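Local coordinates for beta-galactosidase (Trichoderma reesei, PDB 3OGV), which probably catalyses the hydrolysis of terminal non-reducing beta-D-galactose residues in beta-D-galactosides, at residues A[44-49]-A[318-323]; A[235-240]-A[272-277]; A[244-249]-A[293-298]; A[277-282]-A[305-310]. All coordinates share one frame; numbering follows the deposited sequence.

Contact 1: residues A[44-49]-A[318-323]; sequences SGEVHP and IFNIYM. With PTQ (2-phenylethyl 1-thio-beta-D-galactopyranoside), chain E.
Ser44 and Asn320 sit next to each other on one face of a parallel sheet, and the serine hydroxyl serves the asparagine amide: Ser44 OG donates to Asn320 OD1 at 2.8 Å, arriving from above the amide plane rather than at a lone pair. The nitrogen of that amide turns to Glu46. Asn320 ND2 donates a hydrogen bond to Glu46 OE1 over 2.9 Å, nearly in its own plane, and also bonds to Val277 O. Glu46 OE1 is shared with Ser74. The other oxygen, Glu46 OE2, accepts a hydrogen bond from His48 NE2 at 2.8 Å on its anti lone pair, within a degree of the imidazole plane, and pairs with Arg114 as well. Each oxygen of this buried carboxylate thus has at least two partners. Beneath the side chains run three backbone bonds, Ser44 N to Phe319 O, Ile321 N to Ser44 O and Glu46 N to Ile321 O, all 2.9 Å. They join the parallel strands 38-47 and 318-321, the seam at which the TIM barrel of this family 35 enzyme closes. Past the seam the peptide before Met323 is cis. The methionine chain doubles back, bent at chi2 (-56°) and chi3 (-71°), and sets CE squarely over the His48 ring, 3.5 Å from its centroid, in a CH-pi contact; its sulfur lies over the face of Tyr322. Tyr322 OH reaches the edge of the same imidazole near CE1 but hydrogen-bonds to Tyr342, while Tyr322 CE1 approaches PTQ O5, the hydroxyl oxygen on C6 of the bound thiogalactoside, at 3.5 Å.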
# COMPACT_ATOMS: atom_id res chain seq x y z
N SER A 44 -2.19 4.00 12.46
CA SER A 44 -2.73 4.23 11.11
C SER A 44 -1.99 3.30 10.13
O SER A 44 -0.86 2.91 10.31
CB SER A 44 -2.37 5.70 10.76
OG SER A 44 -2.82 6.03 9.42
N GLY A 45 -2.82 3.06 9.09
CA GLY A 45 -2.22 2.26 7.93
C GLY A 45 -2.41 3.08 6.61
O GLY A 45 -3.41 3.65 6.38
N GLU A 46 -1.34 2.93 5.77
CA GLU A 46 -1.42 3.66 4.50
C GLU A 46 -2.23 2.82 3.48
O GLU A 46 -1.90 1.61 3.28
CB GLU A 46 0.04 3.85 4.00
CG GLU A 46 0.01 4.73 2.76
CD GLU A 46 0.16 6.21 3.09
OE1 GLU A 46 0.29 6.63 4.28
OE2 GLU A 46 0.24 7.03 2.11
N VAL A 47 -3.11 3.48 2.75
CA VAL A 47 -3.94 2.91 1.66
C VAL A 47 -4.03 3.99 0.58
O VAL A 47 -4.31 5.18 0.93
CB VAL A 47 -5.35 2.61 2.12
CG1 VAL A 47 -6.28 2.13 1.04
CG2 VAL A 47 -5.32 1.58 3.30
N HIS A 48 -3.86 3.64 -0.69
CA HIS A 48 -3.93 4.63 -1.80
C HIS A 48 -5.21 4.37 -2.62
O HIS A 48 -5.22 3.38 -3.37
CB HIS A 48 -2.67 4.59 -2.62
CG HIS A 48 -1.46 4.97 -1.88
ND1 HIS A 48 -0.21 4.73 -2.29
CD2 HIS A 48 -1.36 5.60 -0.65
CE1 HIS A 48 0.67 5.17 -1.38
NE2 HIS A 48 -0.04 5.70 -0.37
N PRO A 49 -6.18 5.24 -2.56
CA PRO A 49 -7.46 4.89 -3.21
C PRO A 49 -7.30 4.74 -4.72
O PRO A 49 -7.99 3.90 -5.33
CB PRO A 49 -8.39 6.10 -2.87
CG PRO A 49 -7.46 7.18 -2.38
CD PRO A 49 -6.24 6.47 -1.71
N ILE A 318 1.70 8.98 17.26
CA ILE A 318 1.05 9.01 15.89
C ILE A 318 1.95 8.17 15.07
O ILE A 318 3.12 8.48 14.88
CB ILE A 318 0.95 10.47 15.35
CG1 ILE A 318 0.06 11.33 16.26
CG2 ILE A 318 0.40 10.40 13.88
CD1 ILE A 318 -0.06 12.83 15.80
N PHE A 319 1.43 7.02 14.61
CA PHE A 319 2.28 5.96 14.01
C PHE A 319 1.55 5.42 12.83
O PHE A 319 0.50 4.80 12.98
CB PHE A 319 2.49 4.88 15.15
CG PHE A 319 3.43 3.78 14.84
CD1 PHE A 319 4.41 3.88 13.96
CD2 PHE A 319 3.27 2.62 15.59
CE1 PHE A 319 5.29 2.82 13.73
CE2 PHE A 319 4.14 1.56 15.43
CZ PHE A 319 5.16 1.65 14.50
N ASN A 320 2.10 5.62 11.63
CA ASN A 320 1.48 5.15 10.37
C ASN A 320 2.41 4.24 9.62
O ASN A 320 3.58 4.47 9.43
CB ASN A 320 1.21 6.37 9.44
CG ASN A 320 0.59 5.98 8.12
OD1 ASN A 320 -0.45 5.29 8.05
ND2 ASN A 320 1.26 6.39 7.03
N ILE A 321 1.83 3.08 9.29
CA ILE A 321 2.58 1.97 8.58
C ILE A 321 2.37 2.06 7.03
O ILE A 321 1.27 1.91 6.54
CB ILE A 321 2.03 0.61 9.10
CG1 ILE A 321 2.18 0.50 10.66
CG2 ILE A 321 2.80 -0.54 8.40
CD1 ILE A 321 3.52 0.83 11.25
N TYR A 322 3.52 2.33 6.39
CA TYR A 322 3.52 2.53 4.91
C TYR A 322 4.25 1.31 4.32
O TYR A 322 5.43 1.07 4.61
CB TYR A 322 4.36 3.79 4.61
CG TYR A 322 4.33 4.14 3.10
CD1 TYR A 322 5.01 3.35 2.19
CD2 TYR A 322 3.58 5.22 2.65
CE1 TYR A 322 4.91 3.66 0.79
CE2 TYR A 322 3.49 5.56 1.27
CZ TYR A 322 4.14 4.69 0.38
OH TYR A 322 3.99 5.01 -1.00
N MET A 323 3.56 0.50 3.50
CA MET A 323 2.13 0.42 3.18
C MET A 323 1.39 -0.58 4.16
O MET A 323 2.11 -1.48 4.68
CB MET A 323 1.91 -0.15 1.76
CG MET A 323 2.42 0.78 0.62
SD MET A 323 1.73 2.44 0.64
CE MET A 323 0.00 2.11 0.13
C1 PTQ E . 8.95 7.89 1.30
O1 PTQ E . 9.45 6.70 0.63
S1 PTQ E . 10.41 8.98 1.53
C2 PTQ E . 7.90 8.62 0.53
O2 PTQ E . 7.36 9.70 1.24
C3 PTQ E . 6.79 7.71 0.00
O3 PTQ E . 5.99 8.40 -0.91
C4 PTQ E . 7.37 6.44 -0.58
O4 PTQ E . 8.04 6.84 -1.81
C5 PTQ E . 8.34 5.74 0.31
O5 PTQ E . 8.14 3.55 -0.56
C6 PTQ E . 9.14 4.57 -0.17
C7 PTQ E . 11.46 7.95 2.59
C8 PTQ E . 12.87 8.47 2.71
C9 PTQ E . 13.71 7.59 3.54
C10 PTQ E . 14.41 6.55 2.95
C11 PTQ E . 15.16 5.69 3.78
C12 PTQ E . 15.16 5.89 5.18
C13 PTQ E . 14.42 6.91 5.72
C14 PTQ E . 13.67 7.70 4.94

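Contact 2: residues A[235-240]-A[272-277]; sequences YGHDGY and TPFSLV. With PTQ (2-phenylethyl 1-thio-beta-D-galactopyranoside), chain E.
The imidazole of His237 has the methyl CD2 of Leu276 over one face, 3.4 Å from CE1 of the histidine, with the two side chains lying alongside and pointing the same way. Its NE2 comes up to the rim of Phe274, in the plane of the phenyl ring and 3.5 Å from CE1 of the phenylalanine; Trp261, from the following helix, meets the imidazole edge-to-face. The histidine's CG is tucked between its own N and carbonyl carbon (chi1 72°), leaning the ring toward the next residue, where ND1 donates to Asp238 O at 3.0 Å. That bond lies in the imidazole plane but strikes the carbonyl from above. Farther along, the ring of Tyr240 meets the bound ligand obliquely, its CE1 3.8 Å from PTQ C7, and its hydroxyl bonds to Glu278. Two backbone bonds hold the strands: His237 N to Ser275 O, 3.2 Å and fairly straight, and Val277 N to His237 O, 3.0 Å and more bent (142°). Val277 CG2 rests on Gly236 CA at 3.9 Å. Toward the start of the strands direct pairing gives way to water: one molecule links Tyr235 O with Ser275 N, and a second gathers Tyr235 O, Thr272 OG1 and Pro273 O. Tyr235 N, buried here, has no partner in the model. Parallel strands 236-239 and 275-280, joined through helix 261-268, make a beta-alpha-beta crossover of the TIM barrel, and Asp238 on the first lies beside Glu180 and Glu278 of the galactose site.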
# COMPACT_ATOMS: atom_id res chain seq x y z
N TYR A 235 5.32 18.15 14.04
CA TYR A 235 6.49 17.70 13.28
C TYR A 235 6.46 16.17 13.16
O TYR A 235 6.37 15.48 14.21
CB TYR A 235 7.81 18.13 14.00
CG TYR A 235 9.05 17.62 13.32
CD1 TYR A 235 9.43 18.22 12.10
CD2 TYR A 235 9.80 16.60 13.87
CE1 TYR A 235 10.55 17.70 11.43
CE2 TYR A 235 10.91 16.08 13.22
CZ TYR A 235 11.30 16.69 11.96
OH TYR A 235 12.42 16.18 11.36
N GLY A 236 6.57 15.63 11.97
CA GLY A 236 6.55 14.22 11.73
C GLY A 236 7.79 13.80 11.02
O GLY A 236 8.33 14.62 10.17
N HIS A 237 8.29 12.55 11.16
CA HIS A 237 9.33 12.07 10.33
C HIS A 237 9.10 10.61 9.96
O HIS A 237 8.12 9.99 10.45
CB HIS A 237 10.75 12.36 10.86
CG HIS A 237 11.17 11.54 12.06
ND1 HIS A 237 11.67 10.24 11.96
CD2 HIS A 237 11.27 11.89 13.38
CE1 HIS A 237 12.01 9.82 13.20
NE2 HIS A 237 11.77 10.80 14.07
N ASP A 238 10.03 10.07 9.18
CA ASP A 238 9.81 8.72 8.60
C ASP A 238 10.84 7.77 9.18
O ASP A 238 11.82 8.15 9.84
CB ASP A 238 10.01 8.83 7.06
CG ASP A 238 9.08 9.82 6.45
OD1 ASP A 238 8.00 10.10 6.95
OD2 ASP A 238 9.66 10.52 5.47
N GLY A 239 10.68 6.46 8.85
CA GLY A 239 11.65 5.48 9.19
C GLY A 239 11.55 4.28 8.26
O GLY A 239 10.51 3.66 8.24
N TYR A 240 12.65 3.98 7.59
CA TYR A 240 12.73 2.76 6.78
C TYR A 240 14.07 2.12 7.09
O TYR A 240 15.03 2.12 6.28
CB TYR A 240 12.57 3.07 5.27
CG TYR A 240 11.21 3.56 4.91
CD1 TYR A 240 10.89 4.90 4.94
CD2 TYR A 240 10.21 2.65 4.59
CE1 TYR A 240 9.61 5.36 4.59
CE2 TYR A 240 8.95 3.09 4.15
CZ TYR A 240 8.65 4.46 4.20
OH TYR A 240 7.39 4.84 3.79
N THR A 272 5.17 18.75 20.63
CA THR A 272 4.15 18.05 19.87
C THR A 272 4.37 16.54 20.03
O THR A 272 5.45 16.11 20.37
CB THR A 272 4.17 18.53 18.36
OG1 THR A 272 5.47 18.36 17.78
CG2 THR A 272 3.78 20.04 18.23
N PRO A 273 3.31 15.77 19.66
CA PRO A 273 3.50 14.31 19.88
C PRO A 273 4.55 13.65 19.03
O PRO A 273 4.67 14.02 17.83
CB PRO A 273 2.11 13.78 19.50
CG PRO A 273 1.11 14.91 19.46
CD PRO A 273 1.98 16.14 19.16
N PHE A 274 5.30 12.72 19.52
CA PHE A 274 6.26 12.00 18.69
C PHE A 274 5.52 11.22 17.59
O PHE A 274 4.66 10.37 17.89
CB PHE A 274 7.17 11.12 19.52
CG PHE A 274 8.13 10.29 18.71
CD1 PHE A 274 8.78 10.86 17.59
CD2 PHE A 274 8.35 8.92 19.00
CE1 PHE A 274 9.66 10.08 16.83
CE2 PHE A 274 9.17 8.11 18.22
CZ PHE A 274 9.85 8.70 17.12
N SER A 275 5.83 11.58 16.32
CA SER A 275 5.02 11.14 15.22
C SER A 275 5.91 10.52 14.14
O SER A 275 6.83 11.16 13.60
CB SER A 275 4.27 12.32 14.61
OG SER A 275 3.40 12.90 15.54
N LEU A 276 5.63 9.25 13.75
CA LEU A 276 6.27 8.57 12.65
C LEU A 276 5.19 8.48 11.61
O LEU A 276 4.28 7.60 11.60
CB LEU A 276 6.79 7.19 13.11
CG LEU A 276 7.95 7.26 14.05
CD1 LEU A 276 8.25 5.82 14.59
CD2 LEU A 276 9.23 7.86 13.37
N VAL A 277 5.22 9.43 10.63
CA VAL A 277 4.17 9.61 9.68
C VAL A 277 4.34 8.56 8.54
O VAL A 277 3.30 8.25 7.92
CB VAL A 277 4.18 11.06 9.12
CG1 VAL A 277 3.15 11.23 7.94
CG2 VAL A 277 3.74 11.91 10.29
C1 PTQ E . 8.95 7.89 1.30
O1 PTQ E . 9.45 6.70 0.63
S1 PTQ E . 10.41 8.98 1.53
C2 PTQ E . 7.90 8.62 0.53
O2 PTQ E . 7.36 9.70 1.24
C3 PTQ E . 6.79 7.71 0.00
O3 PTQ E . 5.99 8.40 -0.91
C4 PTQ E . 7.37 6.44 -0.58
O4 PTQ E . 8.04 6.84 -1.81
C5 PTQ E . 8.34 5.74 0.31
O5 PTQ E . 8.14 3.55 -0.56
C6 PTQ E . 9.14 4.57 -0.17
C7 PTQ E . 11.46 7.95 2.59
C8 PTQ E . 12.87 8.47 2.71
C9 PTQ E . 13.71 7.59 3.54
C10 PTQ E . 14.41 6.55 2.95
C11 PTQ E . 15.16 5.69 3.78
C12 PTQ E . 15.16 5.89 5.18
C13 PTQ E . 14.42 6.91 5.72
C14 PTQ E . 13.67 7.70 4.94
O HOH W 1 7.93 13.29 15.16
O HOH W 2 6.20 16.01 16.85

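Contact 3: residues A[244-249]-A[293-298]; sequences FDCAHP and EQCSAL. With MAN (alpha-D-mannopyranose), chain C; PTQ (2-phenylethyl 1-thio-beta-D-galactopyranoside), chain E.
Cys246 and Cys295 join loop to helix through a disulfide whose SG-SG separation of 2.4 Å is longer than normal, so its detailed geometry is doubtful. Close packing surrounds the bridge. Gln294 leaves the helix with CG anti to its N (chi1 -163°) and stays extended, which carries NE2 to Cys246 O for a nearly straight 2.8 Å hydrogen bond in the amide plane. The glutamine's CG meanwhile touches Pro249 CG at 3.8 Å. Pro249 presses its CB on the helix between Ala297 CB, 3.8 Å away, and Leu298 CB at 4.0 Å. What is fastened here is the long loop after barrel strand 236-239, held against helix 292-298, which follows strand 275-280; at the loop's start Phe244 CE2 touches PTQ C6 at 3.7 Å, bringing the ligand site close. The solvent side is looser. Asp245 turns away from the helix, forms an Asx turn by accepting from Ala247 N, and offers its two carboxylate oxygens to O4 and O3 of a mannose of chain C, a sugar that Trp290 also binds. By Pro249, a water stands 2.8 Å from both Pro249 O and Leu298 O.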
# COMPACT_ATOMS: atom_id res chain seq x y z
N PHE A 244 15.30 -0.70 1.19
CA PHE A 244 14.32 -1.17 0.22
C PHE A 244 14.75 -2.30 -0.64
O PHE A 244 13.95 -2.73 -1.52
CB PHE A 244 13.84 0.00 -0.67
CG PHE A 244 13.32 1.14 0.09
CD1 PHE A 244 14.12 2.27 0.35
CD2 PHE A 244 12.00 1.07 0.69
CE1 PHE A 244 13.55 3.34 1.08
CE2 PHE A 244 11.48 2.15 1.42
CZ PHE A 244 12.26 3.24 1.61
N ASP A 245 15.96 -2.80 -0.41
CA ASP A 245 16.50 -3.90 -1.22
C ASP A 245 16.25 -5.21 -0.44
O ASP A 245 16.84 -5.40 0.65
CB ASP A 245 18.01 -3.65 -1.37
CG ASP A 245 18.73 -4.68 -2.32
OD1 ASP A 245 18.16 -5.63 -2.62
OD2 ASP A 245 19.93 -4.52 -2.63
N CYS A 246 15.48 -6.12 -1.04
CA CYS A 246 14.98 -7.33 -0.33
C CYS A 246 15.87 -8.52 -0.75
O CYS A 246 15.36 -9.64 -0.65
CB CYS A 246 13.47 -7.57 -0.83
SG CYS A 246 12.33 -6.14 -0.48
N ALA A 247 17.14 -8.29 -1.16
CA ALA A 247 18.03 -9.39 -1.55
C ALA A 247 18.32 -10.45 -0.51
O ALA A 247 18.46 -11.65 -0.84
CB ALA A 247 19.36 -8.83 -2.06
N HIS A 248 18.33 -10.02 0.75
CA HIS A 248 18.77 -10.89 1.88
C HIS A 248 17.77 -10.71 3.04
O HIS A 248 18.07 -10.00 4.04
CB HIS A 248 20.17 -10.46 2.32
CG HIS A 248 21.18 -10.66 1.26
ND1 HIS A 248 21.92 -9.64 0.69
CD2 HIS A 248 21.55 -11.81 0.64
CE1 HIS A 248 22.70 -10.15 -0.25
NE2 HIS A 248 22.51 -11.46 -0.29
N PRO A 249 16.64 -11.36 2.96
CA PRO A 249 15.57 -11.06 3.91
C PRO A 249 15.82 -11.50 5.34
O PRO A 249 15.11 -11.03 6.20
CB PRO A 249 14.33 -11.83 3.37
CG PRO A 249 14.93 -12.76 2.30
CD PRO A 249 16.26 -12.31 1.91
N GLU A 293 7.01 -11.34 -2.44
CA GLU A 293 7.07 -12.37 -1.39
C GLU A 293 8.35 -12.26 -0.64
O GLU A 293 8.37 -12.33 0.65
CB GLU A 293 6.98 -13.76 -2.02
CG GLU A 293 6.43 -14.69 -1.02
CD GLU A 293 4.97 -14.43 -0.58
OE1 GLU A 293 4.03 -13.51 -0.99
OE2 GLU A 293 4.74 -15.15 0.32
N GLN A 294 9.48 -12.02 -1.28
CA GLN A 294 10.75 -11.88 -0.64
C GLN A 294 10.77 -10.53 0.20
O GLN A 294 11.27 -10.50 1.36
CB GLN A 294 11.89 -11.88 -1.62
CG GLN A 294 13.18 -12.12 -1.01
CD GLN A 294 14.24 -12.76 -1.94
OE1 GLN A 294 14.05 -13.87 -2.60
NE2 GLN A 294 15.36 -12.13 -1.96
N CYS A 295 10.09 -9.44 -0.26
CA CYS A 295 10.00 -8.26 0.58
C CYS A 295 9.21 -8.59 1.87
O CYS A 295 9.53 -8.03 2.92
CB CYS A 295 9.32 -7.14 -0.20
SG CYS A 295 10.31 -6.60 -1.64
N SER A 296 8.14 -9.36 1.77
CA SER A 296 7.31 -9.69 2.94
C SER A 296 8.16 -10.55 3.92
O SER A 296 7.80 -10.54 5.11
CB SER A 296 6.01 -10.38 2.55
OG SER A 296 6.25 -11.80 2.27
N ALA A 297 9.14 -11.31 3.44
CA ALA A 297 10.01 -12.12 4.32
C ALA A 297 11.00 -11.24 5.06
O ALA A 297 11.40 -11.52 6.21
CB ALA A 297 10.74 -13.19 3.57
N LEU A 298 11.41 -10.11 4.47
CA LEU A 298 12.30 -9.17 5.16
C LEU A 298 11.44 -8.41 6.18
O LEU A 298 11.79 -8.44 7.38
CB LEU A 298 12.88 -8.15 4.19
CG LEU A 298 13.71 -7.02 4.82
CD1 LEU A 298 14.97 -7.61 5.48
CD2 LEU A 298 14.07 -5.95 3.68
C1 MAN C . 20.76 -4.05 -8.72
C2 MAN C . 20.90 -3.13 -7.46
C3 MAN C . 20.71 -4.07 -6.25
C4 MAN C . 19.45 -4.96 -6.34
C5 MAN C . 19.37 -5.73 -7.66
C6 MAN C . 17.98 -6.29 -7.94
O2 MAN C . 19.77 -2.24 -7.45
O3 MAN C . 20.77 -3.27 -5.08
O4 MAN C . 19.38 -5.92 -5.28
O5 MAN C . 19.53 -4.80 -8.78
O6 MAN C . 16.86 -5.35 -7.86
C1 PTQ E . 8.95 7.89 1.30
O1 PTQ E . 9.45 6.70 0.63
S1 PTQ E . 10.41 8.98 1.53
C2 PTQ E . 7.90 8.62 0.53
O2 PTQ E . 7.36 9.70 1.24
C3 PTQ E . 6.79 7.71 0.00
O3 PTQ E . 5.99 8.40 -0.91
C4 PTQ E . 7.37 6.44 -0.58
O4 PTQ E . 8.04 6.84 -1.81
C5 PTQ E . 8.34 5.74 0.31
O5 PTQ E . 8.14 3.55 -0.56
C6 PTQ E . 9.14 4.57 -0.17
C7 PTQ E . 11.46 7.95 2.59
C8 PTQ E . 12.87 8.47 2.71
C9 PTQ E . 13.71 7.59 3.54
C10 PTQ E . 14.41 6.55 2.95
C11 PTQ E . 15.16 5.69 3.78
C12 PTQ E . 15.16 5.89 5.18
C13 PTQ E . 14.42 6.91 5.72
C14 PTQ E . 13.67 7.70 4.94
O HOH W 3 13.52 -10.41 8.41

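Contact 4: residues A[277-282]-A[305-310]; sequences VEFQGG and RVFYKN. With PTQ (2-phenylethyl 1-thio-beta-D-galactopyranoside), chain E; MAN (alpha-D-mannopyranose), chain B.
Tyr308 sets its CG anti to the carbonyl carbon (chi1 -63°), which sends the phenol out from the helix toward the strand carrying Gln280; from the other side Phe279, with CG anti to its N (chi1 -168°), directs its ring toward the helix. The two rings meet rim to rim with planes 80° apart, neither over the other's face, and Phe279 CE2 comes 3.5 Å from Tyr308 CE1. Phe307 makes its nearest approach with CB, at the edge of the Phe279 ring, 4.2 Å from Phe279 CE2. The polar end of the tyrosine does the rest: Tyr308 OH donates to Gln280 O at 2.7 Å, with that oxygen near the plane of the phenol, and accepts from a water 2.9 Å away. The same hydroxyl lies against Gly281 CA at 3.6 Å. The side-chain amide of Gln280 reaches into the loop that follows, NE2 bonding to Gly282 O at 3.0 Å and also to Gly243 O. Two residues before Gln280, Glu278 leads to the ligand, its OE2 accepting from PTQ O2 at 2.8 Å, while Arg114 and Asn215 bind the same oxygen. Strand 275-280 is a barrel stave and helix 301-313 packs outside it: side chains such as Phe279 fill the layer between, and Glu278, at the strand's C-terminal end, belongs to the galactose site, the usual place for a ligand in a TIM barrel.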
# COMPACT_ATOMS: atom_id res chain seq x y z
N VAL A 277 5.22 9.43 10.63
CA VAL A 277 4.17 9.61 9.68
C VAL A 277 4.34 8.56 8.54
O VAL A 277 3.30 8.25 7.92
CB VAL A 277 4.18 11.06 9.12
CG1 VAL A 277 3.15 11.23 7.94
CG2 VAL A 277 3.74 11.91 10.29
N GLU A 278 5.53 8.01 8.33
CA GLU A 278 5.65 6.78 7.52
C GLU A 278 6.64 5.95 8.25
O GLU A 278 7.81 6.34 8.51
CB GLU A 278 6.18 7.04 6.11
CG GLU A 278 5.31 7.93 5.30
CD GLU A 278 6.03 8.22 3.97
OE1 GLU A 278 6.79 7.42 3.48
OE2 GLU A 278 5.62 9.22 3.37
N PHE A 279 6.28 4.69 8.57
CA PHE A 279 7.26 3.77 9.10
C PHE A 279 7.13 2.44 8.31
O PHE A 279 5.99 2.00 7.99
CB PHE A 279 7.06 3.47 10.63
CG PHE A 279 8.26 2.76 11.21
CD1 PHE A 279 9.42 3.42 11.52
CD2 PHE A 279 8.26 1.35 11.31
CE1 PHE A 279 10.51 2.76 12.01
CE2 PHE A 279 9.31 0.65 11.72
CZ PHE A 279 10.47 1.32 12.06
N GLN A 280 8.26 1.84 8.04
CA GLN A 280 8.37 0.65 7.15
C GLN A 280 7.37 -0.45 7.42
O GLN A 280 7.36 -1.03 8.56
CB GLN A 280 9.77 0.13 7.29
CG GLN A 280 10.12 -1.01 6.41
CD GLN A 280 11.55 -0.99 6.01
OE1 GLN A 280 12.46 -0.65 6.78
NE2 GLN A 280 11.83 -1.45 4.74
N GLY A 281 6.51 -0.72 6.46
CA GLY A 281 5.55 -1.84 6.44
C GLY A 281 5.88 -2.80 5.29
O GLY A 281 5.09 -3.78 5.13
N GLY A 282 6.95 -2.58 4.54
CA GLY A 282 7.35 -3.48 3.46
C GLY A 282 8.42 -2.76 2.71
O GLY A 282 9.23 -1.99 3.28
N ARG A 305 7.58 -7.10 15.49
CA ARG A 305 7.65 -7.11 16.96
C ARG A 305 8.91 -6.42 17.47
O ARG A 305 8.77 -5.68 18.44
CB ARG A 305 7.42 -8.47 17.49
CG ARG A 305 8.41 -9.35 17.19
CD ARG A 305 7.74 -10.92 17.36
NE ARG A 305 8.86 -11.78 17.17
CZ ARG A 305 8.77 -13.10 17.14
NH1 ARG A 305 7.56 -13.68 17.15
NH2 ARG A 305 9.90 -13.79 17.09
N VAL A 306 10.05 -6.50 16.80
CA VAL A 306 11.25 -5.82 17.31
C VAL A 306 11.18 -4.32 17.02
O VAL A 306 11.37 -3.45 17.88
CB VAL A 306 12.54 -6.47 16.74
CG1 VAL A 306 13.77 -5.70 17.18
CG2 VAL A 306 12.64 -7.94 17.21
N PHE A 307 10.97 -3.96 15.73
CA PHE A 307 11.07 -2.54 15.33
C PHE A 307 9.86 -1.76 15.76
O PHE A 307 9.98 -0.57 16.13
CB PHE A 307 11.25 -2.39 13.79
CG PHE A 307 12.63 -2.69 13.33
CD1 PHE A 307 13.03 -3.95 13.01
CD2 PHE A 307 13.53 -1.65 13.14
CE1 PHE A 307 14.34 -4.27 12.58
CE2 PHE A 307 14.83 -1.90 12.67
CZ PHE A 307 15.25 -3.20 12.38
N TYR A 308 8.62 -2.32 15.75
CA TYR A 308 7.51 -1.48 16.12
C TYR A 308 7.44 -1.24 17.65
O TYR A 308 7.15 -0.13 18.09
CB TYR A 308 6.17 -2.00 15.63
CG TYR A 308 6.02 -2.09 14.12
CD1 TYR A 308 7.04 -1.70 13.23
CD2 TYR A 308 4.85 -2.56 13.58
CE1 TYR A 308 6.85 -1.79 11.79
CE2 TYR A 308 4.64 -2.65 12.15
CZ TYR A 308 5.68 -2.25 11.35
OH TYR A 308 5.44 -2.32 9.98
N LYS A 309 7.82 -2.28 18.39
CA LYS A 309 7.90 -2.07 19.88
C LYS A 309 9.06 -1.13 20.24
O LYS A 309 8.96 -0.38 21.21
CB LYS A 309 8.04 -3.42 20.63
CG LYS A 309 6.74 -4.23 20.44
CD LYS A 309 6.85 -5.57 21.23
CE LYS A 309 5.61 -6.37 20.73
NZ LYS A 309 5.63 -7.68 21.49
N ASN A 310 10.09 -1.07 19.38
CA ASN A 310 11.17 -0.09 19.60
C ASN A 310 10.66 1.33 19.40
O ASN A 310 11.17 2.27 20.04
CB ASN A 310 12.36 -0.39 18.65
CG ASN A 310 13.49 0.54 18.86
OD1 ASN A 310 14.14 0.50 19.91
ND2 ASN A 310 13.85 1.31 17.82
C1 PTQ E . 8.95 7.89 1.30
O1 PTQ E . 9.45 6.70 0.63
S1 PTQ E . 10.41 8.98 1.53
C2 PTQ E . 7.90 8.62 0.53
O2 PTQ E . 7.36 9.70 1.24
C3 PTQ E . 6.79 7.71 0.00
O3 PTQ E . 5.99 8.40 -0.91
C4 PTQ E . 7.37 6.44 -0.58
O4 PTQ E . 8.04 6.84 -1.81
C5 PTQ E . 8.34 5.74 0.31
O5 PTQ E . 8.14 3.55 -0.56
C6 PTQ E . 9.14 4.57 -0.17
C7 PTQ E . 11.46 7.95 2.59
C8 PTQ E . 12.87 8.47 2.71
C9 PTQ E . 13.71 7.59 3.54
C10 PTQ E . 14.41 6.55 2.95
C11 PTQ E . 15.16 5.69 3.78
C12 PTQ E . 15.16 5.89 5.18
C13 PTQ E . 14.42 6.91 5.72
C14 PTQ E . 13.67 7.70 4.94
C1 MAN B . 8.00 -19.87 15.79
C2 MAN B . 8.44 -18.99 16.99
C3 MAN B . 8.53 -17.53 16.51
C4 MAN B . 9.50 -17.39 15.35
C5 MAN B . 8.97 -18.27 14.22
C6 MAN B . 10.05 -18.33 13.09
O2 MAN B . 9.75 -19.37 17.44
O3 MAN B . 8.94 -16.71 17.61
O4 MAN B . 9.42 -16.02 14.91
O5 MAN B . 8.88 -19.62 14.71
O6 MAN B . 9.36 -18.88 11.94
O HOH W 4 3.91 -4.17 8.39

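All four contacts lie in the family 35 TIM-barrel region. Contacts 2, 3 and 4 are nested in the chain loop that contact 1 closes; contact 2 ends where contact 4 begins, at Val277, while contact 3 interleaves with both. Strand 275-280 runs through contacts 2 and 4 and neighbours strand 318-321 of contact 1, so these three form a continuous part of the barrel wall, their centres 11 to 13 Å apart. Contact 3 stands apart, about 24 Å from contact 2 centre to centre and about 15 Å from contact 4, on a loop and a helix beyond the strands. Each nevertheless reaches the same bound thiogalactoside, so wall and loop together frame the sugar site.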